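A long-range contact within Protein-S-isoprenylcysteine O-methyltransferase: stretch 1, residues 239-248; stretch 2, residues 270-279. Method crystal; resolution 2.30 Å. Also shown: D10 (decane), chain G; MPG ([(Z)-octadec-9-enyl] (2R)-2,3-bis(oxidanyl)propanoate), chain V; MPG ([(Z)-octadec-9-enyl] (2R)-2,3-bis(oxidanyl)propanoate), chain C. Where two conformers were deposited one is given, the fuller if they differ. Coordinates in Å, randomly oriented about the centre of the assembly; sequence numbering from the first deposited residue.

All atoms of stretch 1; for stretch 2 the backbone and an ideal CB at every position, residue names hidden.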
# COMPACT_ATOMS: atom_id res chain seq x y z
N SER A 239 -0.53 -11.94 0.16
CA SER A 239 0.22 -11.09 1.09
C SER A 239 1.65 -11.59 1.25
O SER A 239 2.60 -10.81 1.19
CB SER A 239 -0.49 -11.06 2.44
OG SER A 239 0.17 -10.20 3.36
N TRP A 240 1.81 -12.90 1.46
CA TRP A 240 3.13 -13.45 1.77
C TRP A 240 4.10 -13.26 0.62
O TRP A 240 5.24 -12.82 0.82
CB TRP A 240 2.99 -14.94 2.11
CG TRP A 240 4.28 -15.60 2.46
CD1 TRP A 240 4.85 -15.68 3.69
CD2 TRP A 240 5.16 -16.28 1.56
NE1 TRP A 240 6.04 -16.37 3.62
CE2 TRP A 240 6.25 -16.75 2.32
CE3 TRP A 240 5.13 -16.54 0.19
CZ2 TRP A 240 7.30 -17.46 1.75
CZ3 TRP A 240 6.18 -17.25 -0.37
CH2 TRP A 240 7.25 -17.70 0.41
N MET A 241 3.68 -13.58 -0.61
CA MET A 241 4.60 -13.48 -1.74
C MET A 241 4.95 -12.03 -2.04
O MET A 241 6.07 -11.75 -2.49
CB MET A 241 3.99 -14.15 -2.98
CG MET A 241 2.83 -13.40 -3.64
SD MET A 241 2.53 -13.97 -5.33
CE MET A 241 4.03 -13.44 -6.15
N PHE A 242 4.03 -11.09 -1.81
CA PHE A 242 4.33 -9.69 -2.07
C PHE A 242 5.41 -9.18 -1.13
O PHE A 242 6.33 -8.46 -1.56
CB PHE A 242 3.06 -8.85 -1.95
CG PHE A 242 3.30 -7.37 -2.14
CD1 PHE A 242 3.45 -6.84 -3.41
CD2 PHE A 242 3.36 -6.52 -1.05
CE1 PHE A 242 3.67 -5.49 -3.59
CE2 PHE A 242 3.57 -5.17 -1.22
CZ PHE A 242 3.73 -4.65 -2.49
N PHE A 243 5.33 -9.53 0.15
CA PHE A 243 6.32 -9.06 1.11
C PHE A 243 7.63 -9.82 0.99
O PHE A 243 8.69 -9.27 1.32
CB PHE A 243 5.77 -9.18 2.54
CG PHE A 243 4.74 -8.13 2.88
CD1 PHE A 243 5.02 -6.79 2.68
CD2 PHE A 243 3.50 -8.49 3.38
CE1 PHE A 243 4.08 -5.82 2.98
CE2 PHE A 243 2.56 -7.52 3.69
CZ PHE A 243 2.85 -6.19 3.49
N LYS A 244 7.60 -11.06 0.50
CA LYS A 244 8.85 -11.75 0.20
C LYS A 244 9.63 -11.01 -0.89
O LYS A 244 10.82 -10.72 -0.73
CB LYS A 244 8.57 -13.19 -0.23
CG LYS A 244 9.81 -13.96 -0.68
CD LYS A 244 9.49 -15.40 -1.01
CE LYS A 244 10.74 -16.20 -1.35
NZ LYS A 244 11.14 -16.09 -2.78
N GLU A 245 8.97 -10.70 -2.00
CA GLU A 245 9.61 -9.92 -3.06
C GLU A 245 10.05 -8.56 -2.54
O GLU A 245 11.20 -8.14 -2.73
CB GLU A 245 8.67 -9.76 -4.25
CG GLU A 245 8.50 -11.01 -5.10
CD GLU A 245 7.68 -10.76 -6.35
OE1 GLU A 245 6.67 -11.46 -6.55
OE2 GLU A 245 8.04 -9.85 -7.13
N ARG A 246 9.13 -7.85 -1.87
CA ARG A 246 9.44 -6.50 -1.41
C ARG A 246 10.61 -6.50 -0.44
O ARG A 246 11.54 -5.70 -0.57
CB ARG A 246 8.20 -5.88 -0.76
CG ARG A 246 8.32 -4.40 -0.44
CD ARG A 246 7.06 -3.88 0.21
NE ARG A 246 7.13 -2.44 0.47
CZ ARG A 246 6.67 -1.49 -0.33
NH1 ARG A 246 6.09 -1.79 -1.48
NH2 ARG A 246 6.79 -0.22 0.02
N ILE A 247 10.58 -7.40 0.55
CA ILE A 247 11.65 -7.45 1.54
C ILE A 247 12.98 -7.78 0.88
O ILE A 247 14.02 -7.22 1.24
CB ILE A 247 11.30 -8.47 2.65
CG1 ILE A 247 10.24 -7.88 3.58
CG2 ILE A 247 12.55 -8.89 3.44
CD1 ILE A 247 9.68 -8.86 4.59
N TYR A 248 12.97 -8.69 -0.09
CA TYR A 248 14.22 -9.13 -0.71
C TYR A 248 14.95 -7.97 -1.36
O TYR A 248 16.14 -7.74 -1.08
CB TYR A 248 13.92 -10.23 -1.74
CG TYR A 248 15.15 -10.93 -2.26
CD1 TYR A 248 15.81 -11.89 -1.49
CD2 TYR A 248 15.66 -10.64 -3.52
CE1 TYR A 248 16.93 -12.53 -1.96
CE2 TYR A 248 16.79 -11.29 -4.00
CZ TYR A 248 17.42 -12.23 -3.22
OH TYR A 248 18.54 -12.88 -3.69
N UNK A 270 15.06 -11.60 13.13
CA UNK A 270 14.41 -12.12 11.95
C UNK A 270 13.47 -11.11 11.32
O UNK A 270 13.18 -10.05 11.87
CB UNK A 270 13.65 -13.40 12.30
N UNK A 271 12.98 -11.46 10.12
CA UNK A 271 12.10 -10.55 9.39
C UNK A 271 10.78 -10.34 10.12
O UNK A 271 10.25 -9.23 10.15
CB UNK A 271 11.84 -11.09 7.98
N UNK A 272 10.23 -11.40 10.71
CA UNK A 272 8.97 -11.35 11.41
C UNK A 272 7.83 -12.04 10.70
O UNK A 272 6.79 -12.28 11.32
CB UNK A 272 8.59 -9.89 11.66
N UNK A 273 7.99 -12.37 9.42
CA UNK A 273 6.99 -13.12 8.66
C UNK A 273 7.52 -14.53 8.45
O UNK A 273 8.66 -14.68 7.99
CB UNK A 273 6.68 -12.44 7.32
N UNK A 274 6.76 -15.58 8.77
CA UNK A 274 7.30 -16.94 8.64
C UNK A 274 7.72 -17.25 7.21
O UNK A 274 7.06 -16.87 6.24
CB UNK A 274 6.27 -17.97 9.11
N UNK A 275 8.85 -17.96 7.10
CA UNK A 275 9.38 -18.49 5.84
C UNK A 275 9.91 -17.41 4.91
O UNK A 275 10.15 -17.70 3.73
CB UNK A 275 8.29 -19.29 5.12
N UNK A 276 10.10 -16.19 5.39
CA UNK A 276 10.74 -15.13 4.62
C UNK A 276 12.07 -14.81 5.28
O UNK A 276 12.11 -14.33 6.42
CB UNK A 276 9.85 -13.89 4.53
N UNK A 277 13.16 -15.08 4.57
CA UNK A 277 14.50 -14.89 5.12
C UNK A 277 15.07 -13.51 4.83
O UNK A 277 15.83 -12.98 5.65
CB UNK A 277 15.45 -15.96 4.56
N UNK A 278 14.73 -12.92 3.69
CA UNK A 278 15.31 -11.67 3.27
C UNK A 278 16.46 -11.86 2.32
O UNK A 278 16.62 -12.90 1.67
CB UNK A 278 15.77 -10.87 4.49
N UNK A 279 17.29 -10.82 2.23
CA UNK A 279 18.48 -10.85 1.37
C UNK A 279 19.65 -11.45 2.15
O UNK A 279 20.61 -10.77 2.52
CB UNK A 279 18.83 -9.45 0.87
C1 D10 G . 13.99 -14.50 9.08
C2 D10 G . 12.89 -15.41 9.63
C3 D10 G . 11.91 -14.56 10.44
C4 D10 G . 10.63 -15.36 10.67
C5 D10 G . 9.99 -14.89 11.98
C6 D10 G . 8.57 -15.45 12.09
C7 D10 G . 8.19 -15.56 13.57
C8 D10 G . 6.69 -15.34 13.73
C9 D10 G . 6.42 -13.86 14.00
C10 D10 G . 5.06 -13.48 13.43
C2 MPG V . 4.88 -20.15 1.13
C3 MPG V . 4.11 -20.45 2.41
C4 MPG V . 3.71 -19.15 3.10
C5 MPG V . 2.77 -19.47 4.25
C6 MPG V . 2.64 -18.26 5.17
C7 MPG V . 1.86 -18.65 6.42
C8 MPG V . 1.77 -17.46 7.37
C9 MPG V . 1.35 -17.96 8.76
C10 MPG V . 0.21 -17.66 9.35
C11 MPG V . -0.86 -16.76 8.72
C12 MPG V . -2.23 -17.20 9.22
O1 MPG V . 6.85 -20.94 0.05
C1 MPG V . 5.67 -21.37 0.67
CXD MPG V . 9.09 -21.71 -0.84
O2 MPG V . 9.43 -22.34 -2.05
C21 MPG V . 9.95 -22.28 0.28
O3 MPG V . 9.34 -22.00 1.52
O4 MPG V . 7.13 -23.01 -0.76
CX3 MPG V . 7.62 -21.96 -0.53
C2 MPG C . -6.04 -8.20 -0.99
C3 MPG C . -5.17 -8.86 0.07
C4 MPG C . -3.77 -8.25 0.11
C5 MPG C . -3.05 -8.73 1.35
C6 MPG C . -1.61 -8.25 1.30
C7 MPG C . -1.49 -6.73 1.38
C8 MPG C . -0.34 -6.34 0.47
C9 MPG C . 0.09 -4.91 0.82
C10 MPG C . -0.06 -3.89 0.00
C11 MPG C . -0.69 -4.01 -1.39
C12 MPG C . -1.37 -2.70 -1.74
C13 MPG C . -0.34 -1.60 -1.96
C14 MPG C . -1.04 -0.25 -1.79
C15 MPG C . -0.12 0.88 -2.25
C16 MPG C . -0.85 1.78 -3.23
O1 MPG C . -7.40 -6.63 0.14
C1 MPG C . -6.29 -6.73 -0.69
CXD MPG C . -8.31 -5.65 2.27
O2 MPG C . -8.34 -6.22 3.54
C21 MPG C . -9.65 -5.93 1.57
O3 MPG C . -10.40 -6.85 2.30
O4 MPG C . -6.09 -6.39 1.96
CX3 MPG C . -7.16 -6.25 1.47

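Stretch 1 is a continuous helix, and stretch 2 runs along it without regular secondary structure, the two stretches converging from 7.9 Å between the CA atoms of W240 and position 273 to 4.8 Å between those of Y248 and position 278.

Position 270 lies beyond reach of the helix, and its ideal CB would sit 2.8 Å from C3 of the decane. That leaves room for little beyond a hydrogen atom, and the residue is G270.

At position 271 CA-to-CB points toward the helix, with the ideal CB 4.6 Å from CD1 of I247. A small or medium side chain with an apolar part would suit, and valine, threonine or alanine are all plausible. The residue is T271, whose CG2 comes 4.5 Å from CG2 of I247. Its hydroxyl serves the loop instead: OG1 donates a hydrogen bond to O of position 276 at 2.7 Å and accepts a weak one from N of position 273 at 3.5 Å.

Position 272 has a positive phi of 109° with psi near -14°, where a CB would be jammed against the preceding carbonyl O. The backbone alone calls for glycine, and G272 is found.

Position 273 points toward the helix, between W240 and I247, with F243 also nearby. These neighbours offer no charge, so a branched or long aliphatic chain is expected; leucine, isoleucine or methionine could serve. I273 sets CG2 3.8 Å from CD1 of W240 and CD1 3.9 Å from CB of F243.

Position 274 points sideways, and no atom of stretch 1 lies within 5.5 Å of its ideal CB, so the helix selects little. Its phi of -60° and psi of 141° admit many residues, proline among them. P274 contributes through its backbone: NE1 of W240 donates a hydrogen bond to O of P274 at 2.9 Å, anchoring the indole edge to the turn spanning 273 to 276.

At position 275 phi is 70° and psi 13°, as expected at the third place of a type II turn, where glycine or asparagine is common. Yet CB points toward CZ2 of W240, 4.0 Å away, so an apolar group could also profit. F275 packs its CB there, while its ring leads away from the helix.

Position 276 starts sideways, but W240, K244 and I247 surround its approach, and the open face of the indole invites an aliphatic chain such as isoleucine, leucine or methionine. I276 places CD1 over that face, 4.0 Å from the centroid of the W240 five-membered ring, in a CH-pi contact; its CG2 lies 4.0 Å from CD1 of I247.

Position 277 points sideways into space free of stretch 1, so many residues would do; E277 makes no contact with it.

Position 278, with phi 97° and psi -160°, again calls for glycine. G278 brings its CA within 3.9 Å of CG2 of I247.

Position 279 lies beside Y248, where an aromatic or long apolar side chain could pack. Y279 places CD1 3.4 Å from CZ of Y248, the ring planes meeting obliquely at 55°.

Stretch 2 270-279: GTGIPFIEGY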
# COMPACT_ATOMS: atom_id res chain seq x y z
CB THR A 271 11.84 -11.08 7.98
OG1 THR A 271 11.19 -12.36 8.05
CG2 THR A 271 13.15 -11.22 7.20
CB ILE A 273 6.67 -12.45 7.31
CG1 ILE A 273 6.03 -11.08 7.56
CG2 ILE A 273 5.73 -13.34 6.49
CD1 ILE A 273 5.73 -10.29 6.30
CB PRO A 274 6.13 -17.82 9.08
CG PRO A 274 5.27 -16.94 9.92
CD PRO A 274 5.39 -15.58 9.32
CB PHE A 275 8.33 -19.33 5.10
CG PHE A 275 7.84 -20.51 5.88
CD1 PHE A 275 8.49 -21.72 5.83
CD2 PHE A 275 6.71 -20.40 6.69
CE1 PHE A 275 8.04 -22.81 6.55
CE2 PHE A 275 6.26 -21.48 7.41
CZ PHE A 275 6.92 -22.68 7.35
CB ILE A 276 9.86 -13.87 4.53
CG1 ILE A 276 8.57 -14.20 3.75
CG2 ILE A 276 10.62 -12.72 3.86
CD1 ILE A 276 7.64 -13.02 3.51
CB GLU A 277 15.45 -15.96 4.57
CG GLU A 277 15.10 -17.38 4.97
CD GLU A 277 14.99 -17.56 6.47
OE1 GLU A 277 13.95 -18.07 6.93
OE2 GLU A 277 15.94 -17.18 7.18
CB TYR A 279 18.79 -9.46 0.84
CG TYR A 279 19.65 -9.47 -0.40
CD1 TYR A 279 19.09 -9.68 -1.65
CD2 TYR A 279 21.03 -9.26 -0.33
CE1 TYR A 279 19.87 -9.70 -2.79
CE2 TYR A 279 21.81 -9.26 -1.46
CZ TYR A 279 21.23 -9.48 -2.69
OH TYR A 279 22.00 -9.49 -3.83
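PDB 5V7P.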